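Local coordinates for protein ATP-dependent DNA helicase PIF1 (Candida albicans, PDB 7OTJ) that probably couples ATP hydrolysis to 5'-3' translocation along DNA, unwinding duplexes and G-quadruplexes to maintain nuclear and mitochondrial genomes, at residues Leu251-Asn262 / Gln285-Ala293; Thr309-Asp318 / Lys401-Leu409. All coordinates share one frame; numbering follows the deposited sequence.

Overall arrangement
From the N terminus, the chain leaves the helicase core through helix 240-253, turns into strand 259-267, passes helix 273-279 and returns along strand 286-289. Interaction 1 closes this short excursion. The chain then runs through strands 294-297 and 310-316 and makes a much longer excursion, partly unmodelled, before strand 404-409 closes it in interaction 2. The two loops follow one another without nesting or crossing. Their contacts lie about 12 Å apart, centre to centre, within one antiparallel sheet, and direct bonds join them: Gly292 N lies 2.8 Å from Val313 O, and Tyr261 OH 2.7 Å from Lys402 O. Together they tie the helix 240-253 end to the SH3-like 2B region.

Interaction 1 of 2, residues Leu251-Asn262 / Gln285-Ala293; sequences LNTIQGDVVVYN and QVLNLKVGA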
loop_
_atom_site.group_PDB
_atom_site.type_symbol
_atom_site.label_atom_id
_atom_site.label_comp_id
_atom_site.label_asym_id
_atom_site.label_seq_id
_atom_site.Cartn_x
_atom_site.Cartn_y
_atom_site.Cartn_z
ATOM N N LEU A 251 15.081 2.754 17.875
ATOM C CA LEU A 251 16.133 1.745 17.960
ATOM C C LEU A 251 17.232 2.169 18.929
ATOM O O LEU A 251 17.756 1.340 19.682
ATOM C CB LEU A 251 16.714 1.463 16.573
ATOM C CG LEU A 251 17.707 0.293 16.506
ATOM C CD1 LEU A 251 16.986 -1.042 16.624
ATOM C CD2 LEU A 251 18.562 0.334 15.250
ATOM N N ASN A 252 17.591 3.458 18.933
ATOM C CA ASN A 252 18.723 3.924 19.730
ATOM C C ASN A 252 18.425 3.953 21.223
ATOM O O ASN A 252 19.363 4.051 22.023
ATOM C CB ASN A 252 19.157 5.318 19.272
ATOM C CG ASN A 252 20.028 5.283 18.030
ATOM O OD1 ASN A 252 20.750 4.316 17.790
ATOM N ND2 ASN A 252 19.971 6.347 17.237
ATOM N N THR A 253 17.153 3.874 21.622
ATOM C CA THR A 253 16.837 3.830 23.046
ATOM C C THR A 253 17.017 2.421 23.603
ATOM O O THR A 253 17.495 2.252 24.732
ATOM C CB THR A 253 15.413 4.341 23.293
ATOM O OG1 THR A 253 14.482 3.614 22.483
ATOM C CG2 THR A 253 15.314 5.825 22.963
ATOM N N ILE A 254 16.637 1.405 22.823
ATOM C CA ILE A 254 16.902 0.018 23.188
ATOM C C ILE A 254 18.398 -0.191 23.388
ATOM O O ILE A 254 19.218 0.234 22.565
ATOM C CB ILE A 254 16.351 -0.927 22.108
ATOM C CG1 ILE A 254 14.876 -0.637 21.835
ATOM C CG2 ILE A 254 16.526 -2.380 22.515
ATOM C CD1 ILE A 254 14.258 -1.592 20.840
ATOM N N GLN A 255 18.764 -0.822 24.502
ATOM C CA GLN A 255 20.120 -1.309 24.706
ATOM C C GLN A 255 20.232 -2.723 24.150
ATOM O O GLN A 255 19.228 -3.411 23.950
ATOM C CB GLN A 255 20.488 -1.293 26.188
ATOM C CG GLN A 255 20.012 -0.061 26.935
ATOM C CD GLN A 255 20.555 1.224 26.345
ATOM O OE1 GLN A 255 21.648 1.250 25.778
ATOM N NE2 GLN A 255 19.788 2.302 26.472
ATOM N N GLY A 256 21.464 -3.179 23.937
ATOM C CA GLY A 256 21.586 -4.419 23.195
ATOM C C GLY A 256 22.578 -4.504 22.051
ATOM O O GLY A 256 22.530 -5.480 21.295
ATOM N N ASP A 257 23.460 -3.512 21.890
ATOM C CA ASP A 257 24.627 -3.662 21.012
ATOM C C ASP A 257 24.225 -3.995 19.569
ATOM O O ASP A 257 24.532 -5.065 19.041
ATOM C CB ASP A 257 25.582 -4.721 21.578
ATOM C CG ASP A 257 27.039 -4.376 21.351
ATOM O OD1 ASP A 257 27.360 -3.770 20.307
ATOM O OD2 ASP A 257 27.865 -4.714 22.224
ATOM N N VAL A 258 23.513 -3.045 18.951
ATOM C CA VAL A 258 22.734 -3.277 17.735
ATOM C C VAL A 258 23.491 -4.080 16.682
ATOM O O VAL A 258 24.663 -3.821 16.387
ATOM C CB VAL A 258 22.306 -1.920 17.146
ATOM C CG1 VAL A 258 23.500 -0.979 17.076
ATOM C CG2 VAL A 258 21.684 -2.097 15.766
ATOM N N VAL A 259 22.785 -5.058 16.095
ATOM C CA VAL A 259 23.304 -5.929 15.047
ATOM C C VAL A 259 23.096 -5.255 13.698
ATOM O O VAL A 259 22.012 -4.736 13.405
ATOM C CB VAL A 259 22.605 -7.301 15.092
ATOM C CG1 VAL A 259 23.131 -8.214 13.992
ATOM C CG2 VAL A 259 22.765 -7.941 16.463
ATOM N N VAL A 260 24.129 -5.283 12.862
ATOM C CA VAL A 260 24.130 -4.595 11.576
ATOM C C VAL A 260 24.248 -5.641 10.480
ATOM O O VAL A 260 25.236 -6.386 10.425
ATOM C CB VAL A 260 25.267 -3.567 11.468
ATOM C CG1 VAL A 260 25.260 -2.918 10.091
ATOM C CG2 VAL A 260 25.148 -2.518 12.567
ATOM N N TYR A 261 23.246 -5.696 9.613
ATOM C CA TYR A 261 23.214 -6.628 8.494
ATOM C C TYR A 261 23.382 -5.827 7.211
ATOM O O TYR A 261 22.457 -5.130 6.784
ATOM C CB TYR A 261 21.905 -7.412 8.462
ATOM C CG TYR A 261 21.760 -8.468 9.525
ATOM C CD1 TYR A 261 22.539 -9.613 9.498
ATOM C CD2 TYR A 261 20.815 -8.337 10.535
ATOM C CE1 TYR A 261 22.398 -10.592 10.457
ATOM C CE2 TYR A 261 20.666 -9.312 11.499
ATOM C CZ TYR A 261 21.462 -10.438 11.455
ATOM O OH TYR A 261 21.326 -11.418 12.408
ATOM N N ASN A 262 24.554 -5.930 6.596
ATOM C CA ASN A 262 24.794 -5.296 5.310
ATOM C C ASN A 262 24.308 -6.201 4.188
ATOM O O ASN A 262 24.466 -7.425 4.246
ATOM C CB ASN A 262 26.278 -4.978 5.134
ATOM C CG ASN A 262 26.766 -3.925 6.112
ATOM O OD1 ASN A 262 26.082 -2.929 6.364
ATOM N ND2 ASN A 262 27.952 -4.141 6.673
ATOM N N GLN A 285 19.647 -1.504 2.264
ATOM C CA GLN A 285 21.072 -1.767 2.115
ATOM C C GLN A 285 21.717 -2.076 3.464
ATOM O O GLN A 285 22.558 -2.979 3.567
ATOM C CB GLN A 285 21.761 -0.584 1.441
ATOM C CG GLN A 285 23.185 -0.885 1.025
ATOM C CD GLN A 285 23.939 0.359 0.633
ATOM O OE1 GLN A 285 23.607 1.461 1.071
ATOM N NE2 GLN A 285 24.959 0.197 -0.200
ATOM N N VAL A 286 21.354 -1.325 4.504
ATOM C CA VAL A 286 21.816 -1.576 5.868
ATOM C C VAL A 286 20.594 -1.811 6.751
ATOM O O VAL A 286 19.757 -0.915 6.915
ATOM C CB VAL A 286 22.671 -0.418 6.407
ATOM C CG1 VAL A 286 23.158 -0.720 7.820
ATOM C CG2 VAL A 286 23.849 -0.150 5.475
ATOM N N LEU A 287 20.496 -3.015 7.321
ATOM C CA LEU A 287 19.398 -3.408 8.205
ATOM C C LEU A 287 19.932 -3.461 9.633
ATOM O O LEU A 287 20.698 -4.368 9.979
ATOM C CB LEU A 287 18.810 -4.757 7.787
ATOM C CG LEU A 287 17.700 -5.345 8.662
ATOM C CD1 LEU A 287 16.525 -4.393 8.757
ATOM C CD2 LEU A 287 17.246 -6.694 8.131
ATOM N N ASN A 288 19.543 -2.485 10.455
ATOM C CA ASN A 288 19.982 -2.409 11.846
ATOM C C ASN A 288 18.895 -2.972 12.752
ATOM O O ASN A 288 17.752 -2.507 12.716
ATOM C CB ASN A 288 20.309 -0.969 12.240
ATOM C CG ASN A 288 21.441 -0.382 11.419
ATOM O OD1 ASN A 288 22.608 -0.728 11.613
ATOM N ND2 ASN A 288 21.105 0.526 10.511
ATOM N N LEU A 289 19.253 -3.958 13.574
ATOM C CA LEU A 289 18.287 -4.641 14.423
ATOM C C LEU A 289 18.841 -4.801 15.831
ATOM O O LEU A 289 19.997 -5.199 16.003
ATOM C CB LEU A 289 17.924 -6.017 13.848
ATOM C CG LEU A 289 17.204 -6.063 12.497
ATOM C CD1 LEU A 289 16.932 -7.502 12.094
ATOM C CD2 LEU A 289 15.913 -5.268 12.546
ATOM N N LYS A 290 18.025 -4.477 16.831
ATOM C CA LYS A 290 18.292 -4.848 18.213
ATOM C C LYS A 290 17.276 -5.893 18.655
ATOM O O LYS A 290 16.407 -6.316 17.889
ATOM C CB LYS A 290 18.238 -3.627 19.135
ATOM C CG LYS A 290 19.421 -2.694 19.014
ATOM C CD LYS A 290 19.257 -1.466 19.886
ATOM C CE LYS A 290 20.442 -0.525 19.736
ATOM N NZ LYS A 290 20.267 0.730 20.511
ATOM N N VAL A 291 17.369 -6.294 19.914
ATOM C CA VAL A 291 16.378 -7.199 20.481
ATOM C C VAL A 291 15.139 -6.398 20.852
ATOM O O VAL A 291 15.226 -5.381 21.552
ATOM C CB VAL A 291 16.954 -7.951 21.687
ATOM C CG1 VAL A 291 15.924 -8.924 22.229
ATOM C CG2 VAL A 291 18.232 -8.678 21.280
ATOM N N GLY A 292 13.981 -6.840 20.362
ATOM C CA GLY A 292 12.731 -6.154 20.605
ATOM C C GLY A 292 12.379 -5.076 19.603
ATOM O O GLY A 292 11.316 -4.457 19.735
ATOM N N ALA A 293 13.234 -4.831 18.611
ATOM C CA ALA A 293 12.965 -3.801 17.618
ATOM C C ALA A 293 11.741 -4.165 16.787
ATOM O O ALA A 293 11.595 -5.305 16.338
ATOM C CB ALA A 293 14.182 -3.611 16.714
#
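Leu287 and Leu289 pair with Tyr261 and Val259 through four backbone hydrogen bonds, the evidence for an antiparallel register; the strand axes run at 161° to each other. Leu287 N reaches Tyr261 O at 2.9 Å and Leu289 N reaches Val259 O at 2.9 Å, both nearly straight at the hydrogen, while the two return bonds are more bent.

The other polar contact comes from Lys290. Its chain is extended beyond CG and carries NZ to the carbonyls at the end of helix 240-253, with Lys290 NZ 2.7 Å from Leu251 O. A second bond to Ile254 O is modelled too short for its length to be trusted. An ammonium here would probably interact favourably with the helix's C-terminal end.

Apolar side chains pack against the methylenes of Lys290. Val258 CB lies 3.5 Å from Lys290 CG, Leu251 CD1 meets the same CG at 3.8 Å, and Ile254 slides past the chain in the opposite direction, its CB 3.7 Å from Lys290 CD. On the sheet face of Val260, Val260 CG1 touches Val286 CG1 at 3.8 Å. On the other face, Leu289 CD1 comes to the edge of the Tyr261 ring, 4.2 Å from CE2, and Phe316 adds to this cluster.

Strand 286-289 thus pairs with strand 259-267 as part of the larger antiparallel sheet of the SH3-like 2B region, and Lys290 links it to the end of helix 240-253.

Interaction 2 of 2, residues Thr309-Asp318 / Lys401-Leu409; sequences TLGKVIDFVD and KKYPLVKFL
Gly311 and Phe408 meet where the strands come close, their CA atoms 3.9 Å apart, and the ring occupies the side of Gly311 where, as glycine, it carries no CB. Phe408 CG is anti to its own carbonyl carbon (chi1 -76°), which brings CD1 to 3.6 Å from Gly311 CA. The Thr309 and Phe408 side chains cross at about a right angle, with Thr309 CG2 4.0 Å from Phe408 CD1, and Val406 CG1 lies over one face of the ring, offset toward the rim. Further along the same buried face, Val406 CG2 packs on Val313 CB at 4.2 Å, and Phe316 CE2 on Pro404 CB at 3.9 Å; Leu444 and Phe442 of strand 435-446 continue this layer.

The opposite face is looser and more polar. Lys312 leads away into solvent, and Lys407 touches Ile314 only through its base, CB to CD1, while its amino end has a cation-pi partner in Phe416. At the far end Lys402 NZ donates to Phe316 O over 3.0 Å, its chain bent at the last torsion.

The backbone register shifts by one residue at Ile314 and Asp315. The bond from Lys407 N to Lys312 O is 2.7 Å long and almost straight at the hydrogen, but beyond it Ile314 N reaches Leu405 O whereas Leu405 N reaches Asp315 O, so two residues face one. With Ile314 at phi -111° and psi -38°, these bonds are consistent with a classic beta bulge. This antiparallel pair, its apolar face turned inward, fits the curled sheet of the SH3-like 2B region.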
loop_
_atom_site.group_PDB
_atom_site.type_symbol
_atom_site.label_atom_id
_atom_site.label_comp_id
_atom_site.label_asym_id
_atom_site.label_seq_id
_atom_site.Cartn_x
_atom_site.Cartn_y
_atom_site.Cartn_z
ATOM N N THR A 309 3.293 -7.901 7.147
ATOM C CA THR A 309 3.057 -8.430 8.484
ATOM C C THR A 309 4.043 -7.836 9.483
ATOM O O THR A 309 5.256 -7.829 9.252
ATOM C CB THR A 309 3.180 -9.953 8.479
ATOM O OG1 THR A 309 2.292 -10.508 7.501
ATOM C CG2 THR A 309 2.838 -10.519 9.847
ATOM N N LEU A 310 3.520 -7.356 10.607
ATOM C CA LEU A 310 4.361 -6.785 11.647
ATOM C C LEU A 310 4.814 -7.877 12.608
ATOM O O LEU A 310 4.105 -8.862 12.842
ATOM C CB LEU A 310 3.614 -5.688 12.411
ATOM C CG LEU A 310 3.083 -4.533 11.556
ATOM C CD1 LEU A 310 2.334 -3.514 12.398
ATOM C CD2 LEU A 310 4.222 -3.869 10.804
ATOM N N GLY A 311 6.009 -7.697 13.163
ATOM C CA GLY A 311 6.597 -8.701 14.020
ATOM C C GLY A 311 7.519 -8.077 15.043
ATOM O O GLY A 311 7.671 -6.856 15.114
ATOM N N LYS A 312 8.150 -8.939 15.835
ATOM C CA LYS A 312 9.057 -8.500 16.886
ATOM C C LYS A 312 10.202 -9.491 17.004
ATOM O O LYS A 312 9.978 -10.701 17.116
ATOM C CB LYS A 312 8.317 -8.362 18.222
ATOM C CG LYS A 312 9.213 -8.128 19.428
ATOM C CD LYS A 312 8.381 -7.797 20.660
ATOM C CE LYS A 312 9.199 -7.863 21.945
ATOM N NZ LYS A 312 9.549 -9.258 22.349
ATOM N N VAL A 313 11.423 -8.966 16.975
ATOM C CA VAL A 313 12.634 -9.778 17.019
ATOM C C VAL A 313 12.969 -10.120 18.465
ATOM O O VAL A 313 12.937 -9.251 19.345
ATOM C CB VAL A 313 13.798 -9.048 16.334
ATOM C CG1 VAL A 313 13.840 -7.602 16.779
ATOM C CG2 VAL A 313 15.107 -9.747 16.643
ATOM N N ILE A 314 13.285 -11.389 18.717
ATOM C CA ILE A 314 13.546 -11.875 20.062
ATOM C C ILE A 314 15.014 -12.234 20.269
ATOM O O ILE A 314 15.558 -12.004 21.351
ATOM C CB ILE A 314 12.640 -13.083 20.381
ATOM C CG1 ILE A 314 11.242 -12.867 19.801
ATOM C CG2 ILE A 314 12.574 -13.308 21.881
ATOM C CD1 ILE A 314 10.363 -14.091 19.880
ATOM N N ASP A 315 15.675 -12.804 19.260
ATOM C CA ASP A 315 17.059 -13.240 19.417
ATOM C C ASP A 315 17.774 -13.184 18.070
ATOM O O ASP A 315 17.150 -13.013 17.020
ATOM C CB ASP A 315 17.123 -14.652 20.019
ATOM C CG ASP A 315 18.427 -14.924 20.751
ATOM O OD1 ASP A 315 19.249 -13.992 20.885
ATOM O OD2 ASP A 315 18.627 -16.074 21.197
ATOM N N PHE A 316 19.108 -13.332 18.113
ATOM C CA PHE A 316 19.940 -13.494 16.911
ATOM C C PHE A 316 20.969 -14.591 17.184
ATOM O O PHE A 316 22.051 -14.303 17.704
ATOM C CB PHE A 316 20.669 -12.211 16.520
ATOM C CG PHE A 316 19.810 -10.992 16.443
ATOM C CD1 PHE A 316 19.638 -10.184 17.553
ATOM C CD2 PHE A 316 19.228 -10.615 15.247
ATOM C CE1 PHE A 316 18.868 -9.046 17.481
ATOM C CE2 PHE A 316 18.457 -9.479 15.168
ATOM C CZ PHE A 316 18.280 -8.689 16.287
ATOM N N VAL A 317 20.645 -15.833 16.834
ATOM C CA VAL A 317 21.683 -16.819 16.542
ATOM C C VAL A 317 21.057 -17.934 15.718
ATOM O O VAL A 317 19.919 -18.342 15.966
ATOM C CB VAL A 317 22.355 -17.354 17.833
ATOM C CG1 VAL A 317 21.344 -18.015 18.769
ATOM C CG2 VAL A 317 23.496 -18.312 17.494
ATOM N N ASP A 318 21.787 -18.383 14.693
ATOM C CA ASP A 318 21.563 -19.713 14.126
ATOM C C ASP A 318 22.861 -20.169 13.460
ATOM O O ASP A 318 23.175 -19.706 12.359
ATOM C CB ASP A 318 20.411 -19.713 13.136
ATOM C CG ASP A 318 20.263 -21.048 12.423
ATOM O OD1 ASP A 318 20.001 -22.064 13.103
ATOM O OD2 ASP A 318 20.417 -21.082 11.182
ATOM N N LYS A 401 26.758 -14.834 9.875
ATOM C CA LYS A 401 26.689 -15.927 10.841
ATOM C C LYS A 401 25.315 -16.157 11.468
ATOM O O LYS A 401 25.071 -17.266 11.954
ATOM C CB LYS A 401 27.714 -15.719 11.966
ATOM C CG LYS A 401 29.154 -15.904 11.528
ATOM C CD LYS A 401 30.106 -15.803 12.702
ATOM C CE LYS A 401 31.531 -16.043 12.247
ATOM N NZ LYS A 401 32.498 -15.885 13.364
ATOM N N LYS A 402 24.417 -15.168 11.477
ATOM C CA LYS A 402 23.315 -15.154 12.440
ATOM C C LYS A 402 22.010 -14.700 11.804
ATOM O O LYS A 402 21.970 -13.665 11.131
ATOM C CB LYS A 402 23.640 -14.237 13.626
ATOM C CG LYS A 402 24.524 -14.869 14.683
ATOM C CD LYS A 402 24.981 -13.817 15.682
ATOM C CE LYS A 402 25.748 -14.429 16.842
ATOM N NZ LYS A 402 24.868 -15.202 17.761
ATOM N N TYR A 403 20.904 -15.486 12.046
ATOM C CA TYR A 403 19.628 -15.015 11.530
ATOM C C TYR A 403 18.768 -14.413 12.640
ATOM O O TYR A 403 18.833 -14.848 13.794
ATOM C CB TYR A 403 18.856 -16.157 10.862
ATOM C CG TYR A 403 19.483 -16.671 9.584
ATOM C CD1 TYR A 403 20.600 -16.055 9.032
ATOM C CD2 TYR A 403 18.948 -17.767 8.924
ATOM C CE1 TYR A 403 21.169 -16.523 7.863
ATOM C CE2 TYR A 403 19.508 -18.241 7.758
ATOM C CZ TYR A 403 20.616 -17.619 7.232
ATOM O OH TYR A 403 21.165 -18.100 6.068
ATOM N N PRO A 404 17.964 -13.397 12.320
ATOM C CA PRO A 404 17.012 -12.865 13.304
ATOM C C PRO A 404 15.915 -13.865 13.639
ATOM O O PRO A 404 15.404 -14.573 12.768
ATOM C CB PRO A 404 16.435 -11.623 12.610
ATOM C CG PRO A 404 17.428 -11.270 11.562
ATOM C CD PRO A 404 18.005 -12.574 11.100
ATOM N N LEU A 405 15.544 -13.899 14.914
ATOM C CA LEU A 405 14.396 -14.664 15.390
ATOM C C LEU A 405 13.255 -13.683 15.628
ATOM O O LEU A 405 13.347 -12.818 16.505
ATOM C CB LEU A 405 14.740 -15.428 16.665
ATOM C CG LEU A 405 13.638 -16.330 17.213
ATOM C CD1 LEU A 405 13.261 -17.376 16.179
ATOM C CD2 LEU A 405 14.090 -16.984 18.505
ATOM N N VAL A 406 12.182 -13.812 14.851
ATOM C CA VAL A 406 11.123 -12.811 14.815
ATOM C C VAL A 406 9.779 -13.482 15.066
ATOM O O VAL A 406 9.468 -14.513 14.459
ATOM C CB VAL A 406 11.106 -12.049 13.477
ATOM C CG1 VAL A 406 10.056 -10.954 13.510
ATOM C CG2 VAL A 406 12.479 -11.456 13.187
ATOM N N LYS A 407 8.984 -12.885 15.952
ATOM C CA LYS A 407 7.635 -13.340 16.267
ATOM C C LYS A 407 6.640 -12.426 15.559
ATOM O O LYS A 407 6.593 -11.225 15.840
ATOM C CB LYS A 407 7.401 -13.322 17.778
ATOM C CG LYS A 407 5.972 -13.627 18.193
ATOM C CD LYS A 407 5.682 -13.132 19.605
ATOM C CE LYS A 407 5.741 -11.611 19.692
ATOM N NZ LYS A 407 4.787 -10.934 18.762
ATOM N N PHE A 408 5.831 -13.000 14.673
ATOM C CA PHE A 408 4.984 -12.242 13.756
ATOM C C PHE A 408 3.521 -12.366 14.169
ATOM O O PHE A 408 2.993 -13.480 14.267
ATOM C CB PHE A 408 5.160 -12.732 12.317
ATOM C CG PHE A 408 6.431 -12.272 11.654
ATOM C CD1 PHE A 408 6.581 -10.956 11.249
ATOM C CD2 PHE A 408 7.462 -13.165 11.400
ATOM C CE1 PHE A 408 7.742 -10.531 10.626
ATOM C CE2 PHE A 408 8.626 -12.747 10.775
ATOM C CZ PHE A 408 8.764 -11.429 10.386
ATOM N N LEU A 409 2.873 -11.226 14.407
ATOM C CA LEU A 409 1.431 -11.178 14.644
ATOM C C LEU A 409 0.692 -11.564 13.369
ATOM O O LEU A 409 0.737 -10.834 12.373
ATOM C CB LEU A 409 1.004 -9.791 15.114
ATOM C CG LEU A 409 1.324 -9.376 16.553
ATOM C CD1 LEU A 409 2.767 -8.900 16.700
ATOM C CD2 LEU A 409 0.346 -8.312 17.034
#